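Local structure of uncharacterized protein TP-0789 domain-containing protein (Desulfovibrio piger ATCC 29098, 4Z48) at residues A11-A16 and D128-Y133; V17-V22 and Y149-T154; G139-D144 and R177-Y182; I204-Q209 and S226-D231. The protein is of unknown function but resembles the lipoprotein carriers LolA and LolB and may bind a lipid or other hydrophobic ligand. All coordinates share one frame; numbering follows the deposited sequence. Where two conformers were deposited one is given.

Contact 1 of 4, residues A11-A16 and D128-Y133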
loop_
_atom_site.group_PDB
_atom_site.type_symbol
_atom_site.label_atom_id
_atom_site.label_comp_id
_atom_site.label_asym_id
_atom_site.label_seq_id
_atom_site.Cartn_x
_atom_site.Cartn_y
_atom_site.Cartn_z
ATOM N N ALA A 11 14.000 18.878 4.036
ATOM C CA ALA A 11 13.813 18.643 2.596
ATOM C C ALA A 11 13.128 17.277 2.339
ATOM O O ALA A 11 12.330 17.163 1.410
ATOM C CB ALA A 11 15.141 18.705 1.851
ATOM N N GLY A 12 13.461 16.272 3.146
ATOM C CA GLY A 12 12.872 14.943 3.027
ATOM C C GLY A 12 11.396 15.005 3.357
ATOM O O GLY A 12 10.568 14.490 2.600
ATOM N N TYR A 13 11.052 15.745 4.448
ATOM C CA TYR A 13 9.650 15.910 4.865
ATOM C C TYR A 13 8.863 16.687 3.792
ATOM O O TYR A 13 7.738 16.293 3.492
ATOM C CB TYR A 13 9.550 16.591 6.249
ATOM C CG TYR A 13 8.153 16.985 6.673
ATOM C CD1 TYR A 13 7.350 16.108 7.391
ATOM C CD2 TYR A 13 7.656 18.263 6.410
ATOM C CE1 TYR A 13 6.065 16.475 7.800
ATOM C CE2 TYR A 13 6.378 18.640 6.813
ATOM C CZ TYR A 13 5.587 17.744 7.510
ATOM O OH TYR A 13 4.330 18.128 7.906
ATOM N N ASP A 14 9.448 17.780 3.239
ATOM C CA ASP A 14 8.795 18.613 2.232
ATOM C C ASP A 14 8.451 17.792 0.961
ATOM O O ASP A 14 7.350 17.936 0.416
ATOM C CB ASP A 14 9.632 19.854 1.925
ATOM C CG ASP A 14 9.582 20.852 3.085
ATOM O OD1 ASP A 14 8.731 20.676 3.985
ATOM O OD2 ASP A 14 10.387 21.789 3.090
ATOM N N LEU A 15 9.361 16.890 0.546
ATOM C CA LEU A 15 9.134 15.980 -0.573
ATOM C C LEU A 15 7.994 15.017 -0.262
ATOM O O LEU A 15 7.085 14.876 -1.089
ATOM C CB LEU A 15 10.403 15.193 -0.940
ATOM C CG LEU A 15 10.252 14.154 -2.053
ATOM C CD1 LEU A 15 9.908 14.815 -3.382
ATOM C CD2 LEU A 15 11.485 13.319 -2.169
ATOM N N ALA A 16 8.024 14.377 0.934
ATOM C CA ALA A 16 6.976 13.463 1.378
ATOM C C ALA A 16 5.589 14.139 1.303
ATOM O O ALA A 16 4.643 13.499 0.881
ATOM C CB ALA A 16 7.268 12.973 2.790
ATOM N N ASP A 128 1.217 6.799 2.234
ATOM C CA ASP A 128 1.764 8.143 2.359
ATOM C C ASP A 128 1.245 8.917 3.598
ATOM O O ASP A 128 0.872 10.089 3.480
ATOM C CB ASP A 128 1.505 8.924 1.054
ATOM C CG ASP A 128 2.312 8.409 -0.132
ATOM O OD1 ASP A 128 3.537 8.688 -0.190
ATOM O OD2 ASP A 128 1.721 7.717 -0.997
ATOM N N ASP A 129 1.282 8.281 4.788
ATOM C CA ASP A 129 0.902 8.910 6.063
ATOM C C ASP A 129 2.140 9.666 6.573
ATOM O O ASP A 129 2.899 9.146 7.392
ATOM C CB ASP A 129 0.401 7.847 7.056
ATOM C CG ASP A 129 -0.570 8.370 8.102
ATOM O OD1 ASP A 129 -0.242 9.375 8.770
ATOM O OD2 ASP A 129 -1.639 7.743 8.286
ATOM N N VAL A 130 2.370 10.877 6.000
ATOM C CA VAL A 130 3.541 11.750 6.145
ATOM C C VAL A 130 4.019 11.900 7.614
ATOM O O VAL A 130 5.230 11.805 7.871
ATOM C CB VAL A 130 3.322 13.143 5.478
ATOM C CG1 VAL A 130 4.417 14.127 5.840
ATOM C CG2 VAL A 130 3.239 13.015 3.957
ATOM N N ASP A 131 3.091 12.111 8.556
ATOM C CA ASP A 131 3.487 12.373 9.943
ATOM C C ASP A 131 3.729 11.089 10.777
ATOM O O ASP A 131 3.954 11.177 11.988
ATOM C CB ASP A 131 2.473 13.311 10.619
ATOM C CG ASP A 131 2.463 14.724 10.033
ATOM O OD1 ASP A 131 3.557 15.326 9.889
ATOM O OD2 ASP A 131 1.363 15.237 9.744
ATOM N N GLU A 132 3.799 9.930 10.138
ATOM C CA GLU A 132 4.131 8.724 10.885
ATOM C C GLU A 132 5.648 8.449 10.815
ATOM O O GLU A 132 6.143 7.566 11.525
ATOM C CB GLU A 132 3.318 7.515 10.407
ATOM C CG GLU A 132 1.847 7.583 10.782
ATOM C CD GLU A 132 1.099 6.268 10.742
ATOM O OE1 GLU A 132 1.286 5.497 9.773
ATOM O OE2 GLU A 132 0.277 6.034 11.658
ATOM N N TYR A 133 6.393 9.278 10.044
ATOM C CA TYR A 133 7.821 9.069 9.790
ATOM C C TYR A 133 8.720 10.289 9.935
ATOM O O TYR A 133 8.284 11.416 9.815
ATOM C CB TYR A 133 8.000 8.569 8.322
ATOM C CG TYR A 133 7.130 7.393 7.946
ATOM C CD1 TYR A 133 5.851 7.582 7.424
ATOM C CD2 TYR A 133 7.584 6.088 8.103
ATOM C CE1 TYR A 133 5.039 6.497 7.079
ATOM C CE2 TYR A 133 6.787 4.997 7.755
ATOM C CZ TYR A 133 5.506 5.206 7.267
ATOM O OH TYR A 133 4.709 4.135 6.934
HETATM O O HOH W 1 4.385 10.754 1.392
#
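Tyr13 and Val130 meet through matching first torsions: CG of Tyr13 stands opposite its backbone N (chi1 172°), carrying the ring out to the loop, and CG1 of Val130 is likewise opposite its own backbone N (chi1 170°). The side chains cross at about a right angle, with Val130 CG1 3.5 Å from Tyr13 CE1. The other branch, Val130 CG2, turns to the helix backbone and lies 3.4 Å from Ala16 O and 4.2 Å from Ala16 CB. Alanine suits this place because its single methyl lets the loop come close. At the ring edge, in its plane, Asp131 OD1 sits 3.5 Å from Tyr13 CE1, where the weakly positive ring hydrogens should favour a carboxylate. A water donates to both Ala16 O (2.8 Å) and Asp128 OD1 (2.7 Å), and that carboxylate also holds Arg177 in a salt bridge. Helix 8-20 is thus flanked by the loop that leads into strand 133-143, while Tyr13 and Ala16 also rest on Tyr135 of that strand and Leu15 reaches Leu151 of strand 146-155.

Contact 2 of 4, residues V17-V22 and Y149-T154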
loop_
_atom_site.group_PDB
_atom_site.type_symbol
_atom_site.label_atom_id
_atom_site.label_comp_id
_atom_site.label_asym_id
_atom_site.label_seq_id
_atom_site.Cartn_x
_atom_site.Cartn_y
_atom_site.Cartn_z
ATOM N N VAL A 17 5.502 15.439 1.648
ATOM C CA VAL A 17 4.277 16.248 1.621
ATOM C C VAL A 17 3.792 16.402 0.162
ATOM O O VAL A 17 2.608 16.191 -0.098
ATOM C CB VAL A 17 4.471 17.632 2.317
ATOM C CG1 VAL A 17 3.340 18.610 1.994
ATOM C CG2 VAL A 17 4.628 17.475 3.829
ATOM N N ARG A 18 4.702 16.769 -0.760
ATOM C CA ARG A 18 4.409 16.912 -2.201
ATOM C C ARG A 18 3.889 15.594 -2.780
ATOM O O ARG A 18 2.923 15.593 -3.555
ATOM C CB ARG A 18 5.647 17.376 -2.991
ATOM C CG ARG A 18 6.045 18.828 -2.746
ATOM C CD ARG A 18 6.829 19.393 -3.918
ATOM N NE ARG A 18 8.185 18.848 -4.025
ATOM C CZ ARG A 18 8.765 18.472 -5.166
ATOM N NH1 ARG A 18 8.110 18.571 -6.321
ATOM N NH2 ARG A 18 10.006 17.999 -5.162
HETATM N N MSE A 19 4.513 14.465 -2.385
HETATM C CA MSE A 19 4.111 13.128 -2.800
HETATM C C MSE A 19 2.679 12.823 -2.368
HETATM O O MSE A 19 1.943 12.163 -3.092
HETATM C CB MSE A 19 5.060 12.079 -2.197
HETATM C CG MSE A 19 6.464 12.140 -2.766
HETATM SE SE MSE A 19 7.630 10.888 -1.819
HETATM C CE MSE A 19 6.849 9.136 -2.330
ATOM N N ASP A 20 2.310 13.260 -1.157
ATOM C CA ASP A 20 0.990 13.037 -0.567
ATOM C C ASP A 20 -0.081 13.896 -1.304
ATOM O O ASP A 20 -1.267 13.572 -1.232
ATOM C CB ASP A 20 1.030 13.340 0.950
ATOM C CG ASP A 20 -0.222 12.986 1.742
ATOM O OD1 ASP A 20 -0.829 11.929 1.458
ATOM O OD2 ASP A 20 -0.606 13.780 2.636
ATOM N N GLN A 21 0.339 14.934 -2.040
ATOM C CA GLN A 21 -0.585 15.792 -2.801
ATOM C C GLN A 21 -0.943 15.223 -4.191
ATOM O O GLN A 21 -1.857 15.755 -4.823
ATOM C CB GLN A 21 -0.037 17.214 -2.942
ATOM C CG GLN A 21 -0.350 18.079 -1.706
ATOM C CD GLN A 21 0.698 19.131 -1.407
ATOM O OE1 GLN A 21 1.493 19.551 -2.268
ATOM N NE2 GLN A 21 0.702 19.604 -0.166
ATOM N N VAL A 22 -0.260 14.151 -4.658
ATOM C CA VAL A 22 -0.517 13.550 -5.993
ATOM C C VAL A 22 -1.980 13.047 -6.107
ATOM O O VAL A 22 -2.666 13.363 -7.085
ATOM C CB VAL A 22 0.506 12.432 -6.336
ATOM C CG1 VAL A 22 0.130 11.699 -7.633
ATOM C CG2 VAL A 22 1.927 13.007 -6.427
ATOM N N TYR A 149 14.599 11.101 -6.844
ATOM C CA TYR A 149 15.039 11.532 -5.510
ATOM C C TYR A 149 15.248 10.232 -4.707
ATOM O O TYR A 149 14.474 9.286 -4.907
ATOM C CB TYR A 149 13.950 12.350 -4.805
ATOM C CG TYR A 149 13.526 13.639 -5.442
ATOM C CD1 TYR A 149 14.316 14.776 -5.341
ATOM C CD2 TYR A 149 12.269 13.766 -6.032
ATOM C CE1 TYR A 149 13.902 15.995 -5.869
ATOM C CE2 TYR A 149 11.850 14.979 -6.582
ATOM C CZ TYR A 149 12.664 16.096 -6.477
ATOM O OH TYR A 149 12.279 17.313 -7.000
ATOM N N ILE A 150 16.250 10.180 -3.831
ATOM C CA ILE A 150 16.474 9.086 -2.898
ATOM C C ILE A 150 15.939 9.611 -1.555
ATOM O O ILE A 150 16.491 10.565 -0.996
ATOM C CB ILE A 150 17.943 8.572 -2.820
ATOM C CG1 ILE A 150 18.536 8.250 -4.230
ATOM C CG2 ILE A 150 18.020 7.337 -1.863
ATOM C CD1 ILE A 150 20.064 8.363 -4.289
ATOM N N LEU A 151 14.828 9.023 -1.072
ATOM C CA LEU A 151 14.172 9.464 0.156
ATOM C C LEU A 151 14.096 8.345 1.150
ATOM O O LEU A 151 13.412 7.340 0.889
ATOM C CB LEU A 151 12.723 9.962 -0.145
ATOM C CG LEU A 151 11.954 10.559 1.062
ATOM C CD1 LEU A 151 12.682 11.786 1.633
ATOM C CD2 LEU A 151 10.543 10.959 0.662
ATOM N N GLU A 152 14.791 8.497 2.275
ATOM C CA GLU A 152 14.726 7.519 3.349
ATOM C C GLU A 152 13.668 7.953 4.324
ATOM O O GLU A 152 13.581 9.151 4.637
ATOM C CB GLU A 152 16.073 7.376 4.080
ATOM C CG GLU A 152 17.190 6.761 3.254
ATOM C CD GLU A 152 18.406 6.281 4.031
ATOM O OE1 GLU A 152 18.346 6.217 5.283
ATOM O OE2 GLU A 152 19.415 5.931 3.377
ATOM N N ARG A 153 12.874 7.008 4.814
ATOM C CA ARG A 153 11.889 7.315 5.845
ATOM C C ARG A 153 11.990 6.263 6.945
ATOM O O ARG A 153 12.171 5.094 6.654
ATOM C CB ARG A 153 10.465 7.488 5.285
ATOM C CG ARG A 153 9.686 6.247 4.965
ATOM C CD ARG A 153 8.291 6.609 4.538
ATOM N NE ARG A 153 7.544 5.407 4.191
ATOM C CZ ARG A 153 6.337 5.402 3.640
ATOM N NH1 ARG A 153 5.734 6.546 3.336
ATOM N NH2 ARG A 153 5.737 4.256 3.357
ATOM N N THR A 154 12.000 6.717 8.197
ATOM C CA THR A 154 12.122 5.880 9.382
ATOM C C THR A 154 10.846 6.066 10.183
ATOM O O THR A 154 10.448 7.210 10.401
ATOM C CB THR A 154 13.405 6.265 10.175
ATOM O OG1 THR A 154 14.533 6.134 9.325
ATOM C CG2 THR A 154 13.647 5.374 11.368
HETATM O O HOH W 2 10.018 17.662 -8.485
#
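Arg18 reaches from the helix to Tyr149 by a bent path. From CB its CG is set opposite the carbonyl carbon, and the chain then kinks at chi3 (-72°), which turns the guanidinium group to the phenol. At the tip, Arg18 NH2 donates to Tyr149 OH over 3.0 Å with an angle of 145° at the hydrogen. The oxygen lies almost in the guanidinium plane, yet that plane stands nearly perpendicular to the ring, so the two groups do not stack; Arg18 NH2 approaches the hydroxyl end obliquely and is 3.5 Å from Tyr149 CZ. The other nitrogen, Arg18 NH1, gives a hydrogen bond to a water 3.0 Å away, and this water is 2.7 Å from Tyr149 OH. Two routes, one direct and one through water, therefore tie the groups together. A long, charged arginine suits this exposed end of the contact, where it can span to a phenol hydroxyl although the backbones stand well apart.

Deeper in, the chemistry turns apolar. Met19, present as selenomethionine, and Leu151 run past each other in opposite directions, with Met19 SE 3.8 Å from Leu151 CD2; a long flexible chain can span the gap. Leu15, one helical turn before Met19, packs on both Tyr149 and Leu151. Helix 8-20 thus lies across strand 146-155, and Met19 reaches the next strand, 163-171, at Val170.

Contact 3 of 4, residues G139-D144 and R177-Y182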
loop_
_atom_site.group_PDB
_atom_site.type_symbol
_atom_site.label_atom_id
_atom_site.label_comp_id
_atom_site.label_asym_id
_atom_site.label_seq_id
_atom_site.Cartn_x
_atom_site.Cartn_y
_atom_site.Cartn_z
ATOM N N GLY A 139 19.627 12.375 -1.776
ATOM C CA GLY A 139 20.107 12.928 -3.024
ATOM C C GLY A 139 19.273 12.485 -4.194
ATOM O O GLY A 139 18.055 12.314 -4.063
ATOM N N GLU A 140 19.933 12.336 -5.345
ATOM C CA GLU A 140 19.310 11.976 -6.614
ATOM C C GLU A 140 20.162 10.940 -7.327
ATOM O O GLU A 140 21.371 10.870 -7.111
ATOM C CB GLU A 140 19.113 13.238 -7.495
ATOM C CG GLU A 140 18.039 14.187 -6.971
ATOM C CD GLU A 140 17.859 15.494 -7.717
ATOM O OE1 GLU A 140 18.062 15.511 -8.954
ATOM O OE2 GLU A 140 17.482 16.498 -7.069
ATOM N N GLU A 141 19.526 10.128 -8.164
ATOM C CA GLU A 141 20.157 9.049 -8.920
ATOM C C GLU A 141 19.328 8.733 -10.145
ATOM O O GLU A 141 18.093 8.731 -10.067
ATOM C CB GLU A 141 20.251 7.794 -8.020
ATOM C CG GLU A 141 21.105 6.652 -8.553
ATOM C CD GLU A 141 21.235 5.436 -7.652
ATOM O OE1 GLU A 141 20.526 5.361 -6.620
ATOM O OE2 GLU A 141 22.048 4.546 -7.991
ATOM N N ASN A 142 19.991 8.427 -11.260
ATOM C CA ASN A 142 19.296 8.010 -12.478
ATOM C C ASN A 142 19.160 6.486 -12.414
ATOM O O ASN A 142 20.176 5.779 -12.386
ATOM C CB ASN A 142 20.029 8.484 -13.721
ATOM C CG ASN A 142 19.255 8.258 -14.995
ATOM O OD1 ASN A 142 19.254 7.159 -15.556
ATOM N ND2 ASN A 142 18.577 9.295 -15.472
ATOM N N VAL A 143 17.911 5.988 -12.311
ATOM C CA VAL A 143 17.604 4.554 -12.166
ATOM C C VAL A 143 16.940 4.053 -13.465
ATOM O O VAL A 143 15.777 4.366 -13.745
ATOM C CB VAL A 143 16.745 4.271 -10.896
ATOM C CG1 VAL A 143 16.478 2.775 -10.721
ATOM C CG2 VAL A 143 17.403 4.844 -9.639
ATOM N N ASP A 144 17.722 3.299 -14.268
ATOM C CA ASP A 144 17.356 2.742 -15.576
ATOM C C ASP A 144 16.715 3.823 -16.484
ATOM O O ASP A 144 15.579 3.664 -16.945
ATOM C CB ASP A 144 16.445 1.502 -15.434
ATOM C CG ASP A 144 17.109 0.302 -14.778
ATOM O OD1 ASP A 144 18.166 -0.147 -15.284
ATOM O OD2 ASP A 144 16.546 -0.219 -13.791
ATOM N N ARG A 177 6.670 6.586 -6.481
ATOM C CA ARG A 177 7.823 5.716 -6.220
ATOM C C ARG A 177 8.118 4.890 -7.474
ATOM O O ARG A 177 7.174 4.474 -8.156
ATOM C CB ARG A 177 7.498 4.741 -5.066
ATOM C CG ARG A 177 7.277 5.421 -3.727
ATOM C CD ARG A 177 6.611 4.492 -2.689
ATOM N NE ARG A 177 6.615 5.185 -1.377
ATOM C CZ ARG A 177 5.692 6.066 -0.985
ATOM N NH1 ARG A 177 4.652 6.344 -1.763
ATOM N NH2 ARG A 177 5.796 6.666 0.192
ATOM N N LEU A 178 9.403 4.650 -7.757
ATOM C CA LEU A 178 9.869 3.767 -8.802
ATOM C C LEU A 178 10.345 2.459 -8.159
ATOM O O LEU A 178 10.083 1.387 -8.678
ATOM C CB LEU A 178 10.984 4.443 -9.620
ATOM C CG LEU A 178 11.699 3.625 -10.693
ATOM C CD1 LEU A 178 10.802 3.357 -11.870
ATOM C CD2 LEU A 178 12.929 4.355 -11.183
ATOM N N ARG A 179 10.965 2.543 -6.990
ATOM C CA ARG A 179 11.520 1.410 -6.285
ATOM C C ARG A 179 11.580 1.746 -4.796
ATOM O O ARG A 179 11.643 2.935 -4.416
ATOM C CB ARG A 179 12.934 1.116 -6.879
ATOM C CG ARG A 179 13.881 0.214 -6.079
ATOM C CD ARG A 179 15.172 -0.111 -6.828
ATOM N NE ARG A 179 16.091 1.036 -6.906
ATOM C CZ ARG A 179 17.395 0.950 -7.168
ATOM N NH1 ARG A 179 17.964 -0.232 -7.373
ATOM N NH2 ARG A 179 18.140 2.045 -7.226
ATOM N N ALA A 180 11.537 0.717 -3.950
ATOM C CA ALA A 180 11.745 0.907 -2.511
ATOM C C ALA A 180 12.317 -0.352 -1.874
ATOM O O ALA A 180 12.008 -1.482 -2.285
ATOM C CB ALA A 180 10.482 1.351 -1.792
ATOM N N ASP A 181 13.230 -0.140 -0.931
ATOM C CA ASP A 181 13.851 -1.199 -0.147
ATOM C C ASP A 181 13.367 -1.076 1.259
ATOM O O ASP A 181 13.410 0.020 1.807
ATOM C CB ASP A 181 15.373 -1.139 -0.213
ATOM C CG ASP A 181 15.978 -1.562 -1.543
ATOM O OD1 ASP A 181 15.262 -2.166 -2.356
ATOM O OD2 ASP A 181 17.178 -1.278 -1.766
ATOM N N TYR A 182 12.870 -2.191 1.847
ATOM C CA TYR A 182 12.346 -2.245 3.215
ATOM C C TYR A 182 13.269 -3.057 4.089
ATOM O O TYR A 182 13.722 -4.132 3.682
ATOM C CB TYR A 182 10.920 -2.855 3.269
ATOM C CG TYR A 182 9.763 -2.030 2.734
ATOM C CD1 TYR A 182 9.982 -0.861 2.005
ATOM C CD2 TYR A 182 8.452 -2.482 2.854
ATOM C CE1 TYR A 182 8.915 -0.131 1.469
ATOM C CE2 TYR A 182 7.379 -1.749 2.352
ATOM C CZ TYR A 182 7.613 -0.585 1.645
ATOM O OH TYR A 182 6.538 0.105 1.135
#
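Val143 touches both Leu178 and Arg179. Val143 CB lies 3.8 Å from Leu178 CD2, and the two side chains slide past each other in opposite directions. The valine methyls reach the arginine: Val143 CG1 sits 3.8 Å above the guanidinium plane of Arg179, offset toward the rim, and Val143 CG2 is 3.8 Å from Arg179 NH2. A branched aliphatic residue suits this place because the guanidinium face is poor at hydrogen bonding and accepts apolar cover. Glu141 OE1 lies at the edge of the same group, 4.1 Å from Arg179 NH2, too far for a salt bridge, though the opposite charges probably still attract.

In the next shell, Trp169 probably helps to position both charged groups: its NE1 hydrogen-bonds Glu141 OE1, and its ring makes a cation-pi contact with Arg179, whose bend at chi3 (73°) turns the guanidinium group. Leu178 and Arg179 both lie opposite Trp169 in a classic beta bulge, so two consecutive side chains can point at strand 133-143. Strands 163-171 and 146-155 intervene in the antiparallel order, and Leu178 packs on Ile146 and Cys148 of the latter, across the strand from Tyr149 and Leu151, which face helix 8-20.

Contact 4 of 4, residues I204-Q209 and S226-D231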
loop_
_atom_site.group_PDB
_atom_site.type_symbol
_atom_site.label_atom_id
_atom_site.label_comp_id
_atom_site.label_asym_id
_atom_site.label_seq_id
_atom_site.Cartn_x
_atom_site.Cartn_y
_atom_site.Cartn_z
ATOM N N ILE A 204 -4.464 11.797 -12.799
ATOM C CA ILE A 204 -3.671 11.440 -11.617
ATOM C C ILE A 204 -2.686 10.309 -11.953
ATOM O O ILE A 204 -3.098 9.166 -12.221
ATOM C CB ILE A 204 -4.597 11.003 -10.415
ATOM C CG1 ILE A 204 -5.687 12.073 -10.070
ATOM C CG2 ILE A 204 -3.754 10.614 -9.165
ATOM C CD1 ILE A 204 -6.778 11.618 -8.982
ATOM N N TRP A 205 -1.390 10.612 -11.846
ATOM C CA TRP A 205 -0.329 9.630 -12.046
ATOM C C TRP A 205 -0.485 8.551 -10.955
ATOM O O TRP A 205 -0.545 8.884 -9.767
ATOM C CB TRP A 205 1.042 10.323 -12.008
ATOM C CG TRP A 205 1.421 10.911 -13.336
ATOM C CD1 TRP A 205 1.469 12.232 -13.666
ATOM C CD2 TRP A 205 1.750 10.184 -14.531
ATOM N NE1 TRP A 205 1.805 12.376 -14.990
ATOM C CE2 TRP A 205 2.009 11.135 -15.539
ATOM C CE3 TRP A 205 1.894 8.818 -14.834
ATOM C CZ2 TRP A 205 2.406 10.768 -16.832
ATOM C CZ3 TRP A 205 2.253 8.450 -16.121
ATOM C CH2 TRP A 205 2.483 9.418 -17.113
ATOM N N THR A 206 -0.723 7.288 -11.396
ATOM C CA THR A 206 -1.030 6.154 -10.522
ATOM C C THR A 206 -0.131 4.964 -10.837
ATOM O O THR A 206 0.101 4.667 -12.013
ATOM C CB THR A 206 -2.521 5.766 -10.751
ATOM O OG1 THR A 206 -3.348 6.919 -10.634
ATOM C CG2 THR A 206 -3.029 4.669 -9.770
ATOM N N VAL A 207 0.328 4.255 -9.795
ATOM C CA VAL A 207 1.087 3.000 -9.959
ATOM C C VAL A 207 0.058 1.970 -10.359
ATOM O O VAL A 207 -0.975 1.870 -9.685
ATOM C CB VAL A 207 1.892 2.593 -8.676
ATOM C CG1 VAL A 207 2.375 1.144 -8.765
ATOM C CG2 VAL A 207 3.089 3.547 -8.444
ATOM N N THR A 208 0.303 1.206 -11.451
ATOM C CA THR A 208 -0.672 0.214 -11.901
ATOM C C THR A 208 -0.039 -1.141 -12.084
ATOM O O THR A 208 -0.694 -2.064 -12.549
ATOM C CB THR A 208 -1.386 0.657 -13.214
ATOM O OG1 THR A 208 -0.453 0.737 -14.283
ATOM C CG2 THR A 208 -2.169 1.944 -13.072
ATOM N N GLN A 209 1.227 -1.286 -11.687
ATOM C CA GLN A 209 1.872 -2.584 -11.713
ATOM C C GLN A 209 2.983 -2.565 -10.668
ATOM O O GLN A 209 3.668 -1.558 -10.501
ATOM C CB GLN A 209 2.377 -2.954 -13.105
ATOM C CG GLN A 209 2.906 -4.389 -13.182
ATOM C CD GLN A 209 3.633 -4.621 -14.481
ATOM O OE1 GLN A 209 4.781 -4.190 -14.663
ATOM N NE2 GLN A 209 3.008 -5.353 -15.392
ATOM N N SER A 226 -5.945 -2.892 -13.405
ATOM C CA SER A 226 -6.597 -2.432 -14.622
ATOM C C SER A 226 -8.010 -1.962 -14.308
ATOM O O SER A 226 -8.469 -2.110 -13.174
ATOM C CB SER A 226 -6.552 -3.489 -15.725
ATOM O OG SER A 226 -7.174 -4.711 -15.387
ATOM N N ASN A 227 -8.629 -1.249 -15.281
ATOM C CA ASN A 227 -9.962 -0.645 -15.195
ATOM C C ASN A 227 -10.053 0.307 -13.979
ATOM O O ASN A 227 -11.108 0.403 -13.325
ATOM C CB ASN A 227 -11.049 -1.705 -15.178
ATOM C CG ASN A 227 -11.040 -2.518 -16.456
ATOM O OD1 ASN A 227 -11.148 -1.986 -17.549
ATOM N ND2 ASN A 227 -10.821 -3.801 -16.349
ATOM N N LEU A 228 -8.932 1.027 -13.698
ATOM C CA LEU A 228 -8.922 1.948 -12.563
ATOM C C LEU A 228 -9.626 3.246 -12.948
ATOM O O LEU A 228 -9.460 3.781 -14.050
ATOM C CB LEU A 228 -7.507 2.227 -12.004
ATOM C CG LEU A 228 -7.432 2.864 -10.583
ATOM C CD1 LEU A 228 -6.154 2.498 -9.895
ATOM C CD2 LEU A 228 -7.534 4.381 -10.622
ATOM N N ARG A 229 -10.471 3.718 -12.040
ATOM C CA ARG A 229 -11.253 4.952 -12.220
ATOM C C ARG A 229 -11.259 5.773 -10.937
ATOM O O ARG A 229 -11.235 5.199 -9.855
ATOM C CB ARG A 229 -12.697 4.610 -12.608
ATOM C CG ARG A 229 -12.880 4.108 -14.032
ATOM C CD ARG A 229 -14.163 4.647 -14.641
ATOM N NE ARG A 229 -15.362 4.132 -13.974
ATOM C CZ ARG A 229 -16.543 4.744 -13.981
ATOM N NH1 ARG A 229 -16.689 5.910 -14.599
ATOM N NH2 ARG A 229 -17.579 4.208 -13.352
ATOM N N TYR A 230 -11.289 7.108 -11.046
ATOM C CA TYR A 230 -11.395 7.984 -9.868
ATOM C C TYR A 230 -12.737 8.705 -9.827
ATOM O O TYR A 230 -13.332 8.938 -10.880
ATOM C CB TYR A 230 -10.288 9.026 -9.845
ATOM C CG TYR A 230 -8.926 8.451 -9.553
ATOM C CD1 TYR A 230 -8.605 7.988 -8.285
ATOM C CD2 TYR A 230 -7.935 8.412 -10.536
ATOM C CE1 TYR A 230 -7.342 7.485 -7.998
ATOM C CE2 TYR A 230 -6.670 7.891 -10.262
ATOM C CZ TYR A 230 -6.388 7.412 -8.993
ATOM O OH TYR A 230 -5.172 6.880 -8.672
ATOM N N ASP A 231 -13.179 9.115 -8.620
ATOM C CA ASP A 231 -14.401 9.902 -8.392
ATOM C C ASP A 231 -15.616 9.355 -9.170
ATOM O O ASP A 231 -16.263 10.080 -9.931
ATOM C CB ASP A 231 -14.144 11.376 -8.716
ATOM C CG ASP A 231 -13.085 11.985 -7.811
ATOM O OD1 ASP A 231 -12.727 11.349 -6.833
ATOM O OD2 ASP A 231 -12.637 13.112 -8.089
#
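Tyr230 is gripped by Ile204 and Thr206, and this is the tight part of the contact. Ile204 CD1 stands over the centre of the phenol ring, 3.8 Å from the centroid of Tyr230 and 12° off its normal, a CH-pi contact; Ile204 CB adds a touch 3.7 Å from Tyr230 CE2. Isoleucine suits the place because it offers branches to both the ring face and its rim. Thr206 OG1 comes in at the edge of the Tyr230 ring, in its plane, 2.7 Å from Tyr230 OH, probably a hydrogen bond. Oriented by a chi1 of -51°, Thr206 OG1 also donates to Ile204 O at 2.8 Å, from well above that carbonyl's plane. Threonine serves twice here, its hydroxyl meeting these two oxygens while its methyl turns to Leu228.

The other end is looser. Thr206 CG2 and Leu228 CD1 meet tip to tip at 3.8 Å, but Leu228 occupies two conformers and its place is less certain. Ser226 and Asn227 beyond it, and Arg229 between Leu228 and Tyr230, are exposed to solvent. The hairpin strands 204-214 and 219-230 pair at Thr208 and Trp225 and then part: the chain turns a corner at Asn227, the axes of strands 228-230 and 204-209 stay well apart, and Arg229 pairs instead with Tyr29 of strand 27-38, while Tyr230 packs on Ser28.

Overall arrangement
Contacts 1 and 2 share helix 8-20, with centres only about 5 Å apart: contact 1 sets a loop beside it, contact 2 a strand crossing it. Contact 3 joins strands on the other face of that edge of the strand array, and contact 4 lies farther along, about 19 Å from contact 2 between centres. All are partly buried: Met19, Leu151, Val143 and Ile204 are buried, Arg18, Asp131 and Glu141 exposed. Polar groups and water border the apolar packing in contacts 1 and 2, the latter with a direct charged hydrogen bond; valine covers an arginine face in contact 3, and contact 4 holds its hydroxyl pair within the packing. Arg177 links the first three, through its salt bridge to Asp128 and its packing against Met19. Val22, at the end of segment 17-22, touches Ile204 and Trp205.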